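Local coordinates for protein flower-specific defensin (Nicotiana alata, PDB 4AAZ) that acts as a plant defence peptide with antifungal activity against Fusarium oxysporum and Botrytis cinerea and retards the growth of Helicoverpa caterpillars, at residues R1-S7 and C41-C47; E6-F10 and A23-E27. All blocks are in the same frame, centred on the assembly; numbering follows the deposited sequence. Where two conformers were deposited one is given.

Overall arrangement
Both interactions belong to the cysteine-stabilised alpha-beta fold of a plant defensin and share Glu6 and Ser7, where strand 2-6 runs into its following loop. Interaction 1 joins the edge strand 2-6 to the central strand 41-46 by regular backbone hydrogen bonds and ties the two chain ends with a disulfide; most of its residues are exposed, and Cys41, Cys43 and Thr44 are buried. Interaction 2 is smaller and has no strand pairing: the loop after strand 2-6 wraps round the carboxylate of Glu27 at the end of helix 17-26, beside buried Ala23 and Cys24. Their centres lie about 10 Å apart, linked by the Cys24-Cys43 disulfide, and Phe10 packs on Cys41.

Interaction 1. Residues R1-S7 and C41-C47; sequences RECKTES and CLCTKPC. With EDO (1,2-ethanediol), chain E.
Lys4 lays its CG against CG2 of Thr44 at 3.7 Å, on the same face of an antiparallel strand pair as Glu6 and Leu42. Strands 2-6 and 41-46 are the edge and centre of the three-stranded sheet in the cysteine-stabilised alpha-beta fold of plant defensins. Their axes approach to 4.3 Å at 144°, so the pair is clearly twisted. Cys3-Lys45 and Thr5-Cys43 are hydrogen-bonded pairs; Glu2-Pro46, Lys4-Thr44 and Glu6-Leu42 are non-hydrogen-bonded, with CA-CA distances of 4.2, 4.7 and 4.3 Å. Cys3 N donates to Lys45 O (3.0 Å), with a weak return from Lys45 N to Cys3 O (3.3 Å). Thr5 N to Cys43 O and Cys43 N to Thr5 O are both 2.8 Å, and Ser7 N to Cys41 O, also 2.8 Å, extends the pairing. The face of Thr5 and Cys43 meets Phe29, and disulfides from Cys41 to Cys20 and Cys43 to Cys24 fasten the central strand to helix 17-26. A water bridges Glu2 OE1 (2.6 Å) and Thr44 OG1 (2.7 Å). At the chain ends, Cys47 N donates to Arg1 O (3.1 Å), Arg1 NE to Cys47 O (2.7 Å), and Arg1 N to O2 of a 1,2-ethanediol (2.8 Å), probably from the crystallisation liquor. Cys3 (chi1 m) and Cys47 (chi1 p) close the termini covalently, SG to SG 2.0 Å with chi3 of 76°.

Interaction 2. Residues E6-F10 and A23-E27; sequences ESNTF and ACISE
The carboxylate of Glu27, the first residue beyond helix 17-26 to leave helical phi/psi, is the acceptor on which the loop 6-10 converges. Its side chain, chi1 m and chi2 t, reaches across to take four hydrogen bonds from three consecutive residues. OE2 accepts from Ser7 OG at 2.7 Å, from Thr9 OG1 at 2.7 Å and from Thr9 N at 3.0 Å, while OE1 accepts from Asn8 N at 2.9 Å with a nearly straight N-H...O angle of 167°. A water donates to OE1 of Glu27 (2.7 Å) and accepts from ND2 of Asn8 (2.9 Å), so both carboxylate oxygens are well supplied with donors. The loop turns to present these groups: Ser7 (phi/psi -56/136) and Phe10 (-72/130) are polyproline II-like, with Asn8 (-89/-17) and Thr9 (-114/-13) between them. Inside the bend Ser7 OG, with chi1 t, is at once donor to Glu27 and acceptor from Phe10 N at 2.9 Å, an ST motif. In the cysteine-stabilised alpha-beta fold this loop leads from strand 2-6 to the helix, and here it folds back onto the helix's last turn. Ser7 N is satisfied from the sheet, by Cys41, and Cys24 is disulfide-bonded to Cys43. Beside the carboxylate, Ala23 CB points at the loop and makes an apolar contact with Phe10 CB (3.9 Å), near the plane of the Phe10 ring at its edge; it also lies 3.8 Å from Thr9 OG1 and 3.9 Å from Ser7 OG. Ser7 CB is 4.1 Å from Cys24 SG.

Interaction 1. Residues R1-S7 and C41-C47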
ATOM      1  N   ARG A   1       7.816  -9.531 -11.575  1.00 11.10           N
ATOM      2  CA  ARG A   1       8.647  -8.717 -10.663  1.00  7.91           C
ATOM      3  C   ARG A   1       7.860  -7.490 -10.273  1.00  7.83           C
ATOM      4  O   ARG A   1       7.415  -6.750 -11.139  1.00  8.20           O
ATOM      5  CB  ARG A   1       9.943  -8.329 -11.376  1.00 11.45           C
ATOM      6  CG  ARG A   1      10.904  -7.472 -10.553  1.00 11.12           C
ATOM      7  CD  ARG A   1      12.178  -7.151 -11.374  1.00 12.41           C
ATOM      8  NE  ARG A   1      11.744  -6.745 -12.698  1.00 13.91           N
ATOM      9  CZ  ARG A   1      11.998  -7.383 -13.818  1.00  8.38           C
ATOM     10  NH1 ARG A   1      12.789  -8.464 -13.853  1.00 11.10           N
ATOM     11  NH2 ARG A   1      11.439  -6.948 -14.926  1.00 12.86           N
ATOM     12  N   GLU A   2       7.633  -7.329  -8.972  1.00  6.97           N
ATOM     13  CA  GLU A   2       6.930  -6.161  -8.463  1.00  6.77           C
ATOM     14  C   GLU A   2       7.775  -5.517  -7.404  1.00  9.63           C
ATOM     15  O   GLU A   2       8.623  -6.173  -6.770  1.00 12.47           O
ATOM     16  CB  GLU A   2       5.522  -6.500  -7.944  1.00  8.78           C
ATOM     17  CG  GLU A   2       4.684  -7.171  -9.011  1.00  9.29           C
ATOM     18  CD  GLU A   2       3.220  -6.913  -8.926  1.00 19.28           C
ATOM     19  OE1 GLU A   2       2.735  -6.567  -7.833  1.00 23.71           O
ATOM     20  OE2 GLU A   2       2.556  -7.083  -9.977  1.00 19.20           O
ATOM     21  N   CYS A   3       7.579  -4.219  -7.267  1.00  5.36           N
ATOM     22  CA  CYS A   3       8.299  -3.411  -6.304  1.00  5.25           C
ATOM     23  C   CYS A   3       7.356  -2.782  -5.299  1.00  4.75           C
ATOM     24  O   CYS A   3       6.252  -2.398  -5.664  1.00  6.18           O
ATOM     25  CB  CYS A   3       9.041  -2.283  -7.022  1.00  6.42           C
ATOM     26  SG  CYS A   3      10.560  -2.775  -7.918  1.00 10.37           S
ATOM     27  N   LYS A   4       7.826  -2.648  -4.061  1.00  5.81           N
ATOM     28  CA  LYS A   4       7.045  -2.077  -2.966  1.00  4.96           C
ATOM     29  C   LYS A   4       7.455  -0.632  -2.718  1.00  4.99           C
ATOM     30  O   LYS A   4       8.652  -0.303  -2.631  1.00  6.59           O
ATOM     31  CB  LYS A   4       7.289  -2.893  -1.680  1.00  5.62           C
ATOM     32  CG  LYS A   4       6.762  -4.304  -1.785  1.00  6.12           C
ATOM     33  CD  LYS A   4       7.190  -5.210  -0.643  1.00  9.25           C
ATOM     34  CE  LYS A   4       6.685  -6.655  -0.798  1.00  7.83           C
ATOM     35  NZ  LYS A   4       7.129  -7.533   0.327  1.00 14.81           N
ATOM     36  N   THR A   5       6.461   0.236  -2.634  1.00  4.51           N
ATOM     37  CA  THR A   5       6.651   1.654  -2.334  1.00  4.99           C
ATOM     38  C   THR A   5       5.586   2.039  -1.308  1.00  4.60           C
ATOM     39  O   THR A   5       4.407   1.797  -1.559  1.00  4.39           O
ATOM     40  CB  THR A   5       6.462   2.509  -3.588  1.00  5.81           C
ATOM     41  OG1 THR A   5       7.390   2.089  -4.597  1.00  8.14           O
ATOM     42  CG2 THR A   5       6.675   3.967  -3.272  1.00  7.53           C
ATOM     43  N   GLU A   6       5.968   2.619  -0.171  1.00  3.28           N
ATOM     44  CA  GLU A   6       4.978   3.050   0.807  1.00  3.17           C
ATOM     45  C   GLU A   6       4.002   4.022   0.192  1.00  4.21           C
ATOM     46  O   GLU A   6       4.388   4.951  -0.536  1.00  4.17           O
ATOM     47  CB  GLU A   6       5.640   3.657   2.035  1.00  3.65           C
ATOM     48  CG  GLU A   6       4.663   3.937   3.159  1.00  3.46           C
ATOM     49  CD  GLU A   6       5.289   4.239   4.503  1.00  3.90           C
ATOM     50  OE1 GLU A   6       6.543   4.414   4.590  1.00  5.76           O
ATOM     51  OE2 GLU A   6       4.528   4.321   5.499  1.00  3.88           O
ATOM     52  N   SER A   7       2.724   3.835   0.457  1.00  3.34           N
ATOM     53  CA  SER A   7       1.703   4.773   0.022  1.00  2.18           C
ATOM     54  C   SER A   7       1.954   6.179   0.490  1.00  2.26           C
ATOM     55  O   SER A   7       2.251   6.420   1.664  1.00  4.17           O
ATOM     56  CB  SER A   7       0.346   4.313   0.567  1.00  3.41           C
ATOM     57  OG  SER A   7      -0.703   5.272   0.326  1.00  3.73           O
ATOM     58  N   CYS A  41       1.249   0.980   4.958  1.00  2.60           N
ATOM     59  CA  CYS A  41       0.592   0.611   3.713  1.00  2.60           C
ATOM     60  C   CYS A  41       1.617   0.623   2.596  1.00  2.46           C
ATOM     61  O   CYS A  41       2.139   1.705   2.244  1.00  3.83           O
ATOM     62  CB  CYS A  41      -0.527   1.597   3.445  1.00  3.87           C
ATOM     63  SG  CYS A  41      -1.350   1.376   1.853  1.00  3.30           S
ATOM     64  N   LEU A  42       1.941  -0.564   2.089  1.00  2.49           N
ATOM     65  CA  LEU A  42       2.913  -0.707   1.020  1.00  2.83           C
ATOM     66  C   LEU A  42       2.198  -0.993  -0.273  1.00  2.60           C
ATOM     67  O   LEU A  42       1.465  -1.987  -0.395  1.00  3.65           O
ATOM     68  CB  LEU A  42       3.919  -1.812   1.337  1.00  3.88           C
ATOM     69  CG  LEU A  42       4.696  -1.631   2.641  1.00  2.83           C
ATOM     70  CD1 LEU A  42       5.638  -2.849   2.864  1.00  7.29           C
ATOM     71  CD2 LEU A  42       5.476  -0.339   2.628  1.00  5.19           C
ATOM     72  N   CYS A  43       2.411  -0.114  -1.242  1.00  2.82           N
ATOM     73  CA  CYS A  43       1.865  -0.295  -2.575  1.00  2.63           C
ATOM     74  C   CYS A  43       2.794  -1.149  -3.423  1.00  3.78           C
ATOM     75  O   CYS A  43       4.030  -1.112  -3.243  1.00  4.73           O
ATOM     76  CB  CYS A  43       1.671   1.051  -3.284  1.00  4.33           C
ATOM     77  SG  CYS A  43       0.704   2.268  -2.356  1.00  4.10           S
ATOM     78  N   THR A  44       2.225  -1.891  -4.361  1.00  3.03           N
ATOM     79  CA  THR A  44       3.020  -2.679  -5.283  1.00  3.10           C
ATOM     80  C   THR A  44       2.592  -2.426  -6.721  1.00  4.41           C
ATOM     81  O   THR A  44       1.410  -2.165  -6.997  1.00  4.33           O
ATOM     82  CB  THR A  44       2.936  -4.185  -4.987  1.00  3.47           C
ATOM     83  OG1 THR A  44       1.568  -4.590  -4.864  1.00  4.93           O
ATOM     84  CG2 THR A  44       3.653  -4.509  -3.714  1.00  5.94           C
ATOM     85  N   LYS A  45       3.554  -2.489  -7.639  1.00  3.27           N
ATOM     86  CA  LYS A  45       3.251  -2.492  -9.070  1.00  3.47           C
ATOM     87  C   LYS A  45       4.425  -3.141  -9.777  1.00  3.94           C
ATOM     88  O   LYS A  45       5.506  -3.238  -9.189  1.00  4.61           O
ATOM     89  CB  LYS A  45       3.000  -1.066  -9.593  1.00  4.32           C
ATOM     90  CG  LYS A  45       4.198  -0.137  -9.586  1.00  5.65           C
ATOM     91  CD  LYS A  45       3.805   1.240 -10.103  1.00 10.48           C
ATOM     92  CE  LYS A  45       4.948   2.224 -10.054  1.00 18.68           C
ATOM     93  NZ  LYS A  45       4.506   3.575 -10.528  1.00 19.15           N
ATOM     94  N   PRO A  46       4.245  -3.587 -11.021  1.00  4.84           N
ATOM     95  CA  PRO A  46       5.347  -4.179 -11.778  1.00  4.58           C
ATOM     96  C   PRO A  46       6.489  -3.196 -11.931  1.00  4.68           C
ATOM     97  O   PRO A  46       6.281  -1.996 -12.106  1.00  5.94           O
ATOM     98  CB  PRO A  46       4.714  -4.493 -13.139  1.00  7.54           C
ATOM     99  CG  PRO A  46       3.251  -4.742 -12.798  1.00  7.68           C
ATOM    100  CD  PRO A  46       2.964  -3.682 -11.745  1.00  5.49           C
ATOM    101  N   CYS A  47       7.705  -3.715 -11.885  1.00  4.37           N
ATOM    102  CA  CYS A  47       8.902  -2.909 -12.045  1.00  4.67           C
ATOM    103  C   CYS A  47      10.004  -3.690 -12.733  1.00  7.17           C
ATOM    104  O   CYS A  47       9.783  -4.867 -13.062  1.00  6.59           O
ATOM    105  CB  CYS A  47       9.405  -2.433 -10.712  1.00  4.94           C
ATOM    106  SG  CYS A  47       9.970  -3.752  -9.618  1.00  8.07           S
ATOM    107  OXT CYS A  47      11.089  -3.138 -12.984  1.00  5.73           O
TER
HETATM  108  C1  EDO E1050       6.490 -11.068  -8.203  1.00 22.03           C
HETATM  109  O1  EDO E1050       5.364 -10.568  -7.487  1.00 23.25           O
HETATM  110  C2  EDO E1050       6.089 -11.491  -9.580  1.00 20.07           C
HETATM  111  O2  EDO E1050       5.528 -10.380 -10.259  1.00 19.75           O
HETATM  112  O   HOH W   1       0.536  -5.416  -7.206  1.00  7.40           O
HETATM  113  O   HOH W   2       1.887   3.700   5.467  1.00  5.84           O

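Interaction 2. Residues E6-F10 and A23-E27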
ATOM      1  N   GLU A   6       5.968   2.619  -0.171  1.00  3.28           N
ATOM      2  CA  GLU A   6       4.978   3.050   0.807  1.00  3.17           C
ATOM      3  C   GLU A   6       4.002   4.022   0.192  1.00  4.21           C
ATOM      4  O   GLU A   6       4.388   4.951  -0.536  1.00  4.17           O
ATOM      5  CB  GLU A   6       5.640   3.657   2.035  1.00  3.65           C
ATOM      6  CG  GLU A   6       4.663   3.937   3.159  1.00  3.46           C
ATOM      7  CD  GLU A   6       5.289   4.239   4.503  1.00  3.90           C
ATOM      8  OE1 GLU A   6       6.543   4.414   4.590  1.00  5.76           O
ATOM      9  OE2 GLU A   6       4.528   4.321   5.499  1.00  3.88           O
ATOM     10  N   SER A   7       2.724   3.835   0.457  1.00  3.34           N
ATOM     11  CA  SER A   7       1.703   4.773   0.022  1.00  2.18           C
ATOM     12  C   SER A   7       1.954   6.179   0.490  1.00  2.26           C
ATOM     13  O   SER A   7       2.251   6.420   1.664  1.00  4.17           O
ATOM     14  CB  SER A   7       0.346   4.313   0.567  1.00  3.41           C
ATOM     15  OG  SER A   7      -0.703   5.272   0.326  1.00  3.73           O
ATOM     16  N   ASN A   8       1.773   7.141  -0.417  1.00  3.45           N
ATOM     17  CA  ASN A   8       1.937   8.543  -0.037  1.00  2.72           C
ATOM     18  C   ASN A   8       0.680   9.205   0.481  1.00  4.29           C
ATOM     19  O   ASN A   8       0.751  10.268   1.074  1.00  5.09           O
ATOM     20  CB  ASN A   8       2.492   9.312  -1.218  1.00  4.06           C
ATOM     21  CG  ASN A   8       3.908   8.876  -1.564  1.00  4.99           C
ATOM     22  OD1 ASN A   8       4.745   8.767  -0.682  1.00  4.08           O
ATOM     23  ND2 ASN A   8       4.185   8.626  -2.846  1.00  6.14           N
ATOM     24  N   THR A   9      -0.469   8.597   0.223  1.00  3.60           N
ATOM     25  CA  THR A   9      -1.758   9.168   0.591  1.00  2.52           C
ATOM     26  C   THR A   9      -2.543   8.416   1.653  1.00  4.09           C
ATOM     27  O   THR A   9      -3.536   8.918   2.149  1.00  4.75           O
ATOM     28  CB  THR A   9      -2.681   9.355  -0.649  1.00  4.85           C
ATOM     29  OG1 THR A   9      -3.212   8.096  -1.112  1.00  6.06           O
ATOM     30  CG2 THR A   9      -1.967  10.069  -1.754  1.00  5.03           C
ATOM     31  N   PHE A  10      -2.154   7.192   1.984  1.00  2.60           N
ATOM     32  CA  PHE A  10      -2.900   6.445   3.005  1.00  2.84           C
ATOM     33  C   PHE A  10      -2.650   7.032   4.387  1.00  4.50           C
ATOM     34  O   PHE A  10      -1.496   7.174   4.787  1.00  4.29           O
ATOM     35  CB  PHE A  10      -2.462   4.978   3.015  1.00  3.63           C
ATOM     36  CG  PHE A  10      -3.110   4.146   4.075  1.00  3.30           C
ATOM     37  CD1 PHE A  10      -4.388   3.641   3.908  1.00  5.51           C
ATOM     38  CD2 PHE A  10      -2.432   3.844   5.235  1.00  4.30           C
ATOM     39  CE1 PHE A  10      -4.975   2.876   4.884  1.00  6.30           C
ATOM     40  CE2 PHE A  10      -3.001   3.081   6.204  1.00  5.50           C
ATOM     41  CZ  PHE A  10      -4.278   2.580   6.040  1.00  6.25           C
ATOM     42  N   ALA A  23      -6.079   3.320  -1.545  1.00  3.34           N
ATOM     43  CA  ALA A  23      -5.116   4.410  -1.658  1.00  2.52           C
ATOM     44  C   ALA A  23      -4.078   4.124  -2.712  1.00  2.37           C
ATOM     45  O   ALA A  23      -3.754   4.963  -3.536  1.00  3.53           O
ATOM     46  CB  ALA A  23      -4.457   4.642  -0.290  1.00  3.17           C
ATOM     47  N   CYS A  24      -3.524   2.920  -2.692  1.00  2.83           N
ATOM     48  CA  CYS A  24      -2.492   2.552  -3.645  1.00  2.17           C
ATOM     49  C   CYS A  24      -2.981   2.592  -5.079  1.00  1.80           C
ATOM     50  O   CYS A  24      -2.279   3.063  -5.976  1.00  2.83           O
ATOM     51  CB  CYS A  24      -1.939   1.188  -3.276  1.00  3.76           C
ATOM     52  SG  CYS A  24      -0.944   1.228  -1.737  1.00  3.43           S
ATOM     53  N   ILE A  25      -4.188   2.080  -5.303  1.00  2.74           N
ATOM     54  CA  ILE A  25      -4.759   2.121  -6.654  1.00  3.97           C
ATOM     55  C   ILE A  25      -4.995   3.579  -7.069  1.00  3.46           C
ATOM     56  O   ILE A  25      -4.786   3.946  -8.226  1.00  3.83           O
ATOM     57  CB  ILE A  25      -6.014   1.211  -6.750  1.00  3.00           C
ATOM     58  CG1 ILE A  25      -5.553  -0.230  -6.607  1.00  4.22           C
ATOM     59  CG2 ILE A  25      -6.739   1.402  -8.063  1.00  5.29           C
ATOM     60  CD1 ILE A  25      -6.675  -1.264  -6.539  1.00  6.32           C
ATOM     61  N   SER A  26      -5.417   4.430  -6.135  1.00  3.65           N
ATOM     62  CA  SER A  26      -5.592   5.866  -6.383  0.51  2.65           C
ATOM     63  C   SER A  26      -4.297   6.508  -6.836  1.00  5.39           C
ATOM     64  O   SER A  26      -4.312   7.501  -7.561  1.00  5.66           O
ATOM     65  CB  SER A  26      -6.070   6.611  -5.130  0.51  6.49           C
ATOM     66  OG  SER A  26      -7.400   6.298  -4.775  0.51 12.81           O
ATOM     67  N   GLU A  27      -3.166   5.938  -6.386  1.00  3.21           N
ATOM     68  CA  GLU A  27      -1.827   6.427  -6.687  1.00  2.92           C
ATOM     69  C   GLU A  27      -1.201   5.727  -7.894  1.00  4.80           C
ATOM     70  O   GLU A  27      -0.038   5.908  -8.180  1.00  5.65           O
ATOM     71  CB  GLU A  27      -0.924   6.241  -5.473  1.00  3.44           C
ATOM     72  CG  GLU A  27      -1.296   7.103  -4.293  1.00  4.55           C
ATOM     73  CD  GLU A  27      -0.499   6.793  -3.042  1.00  5.03           C
ATOM     74  OE1 GLU A  27       0.747   6.731  -3.103  1.00  4.69           O
ATOM     75  OE2 GLU A  27      -1.112   6.620  -1.956  1.00  5.44           O
TER
HETATM   76  O   HOH W   3       2.141   8.173  -4.889  1.00 10.28           O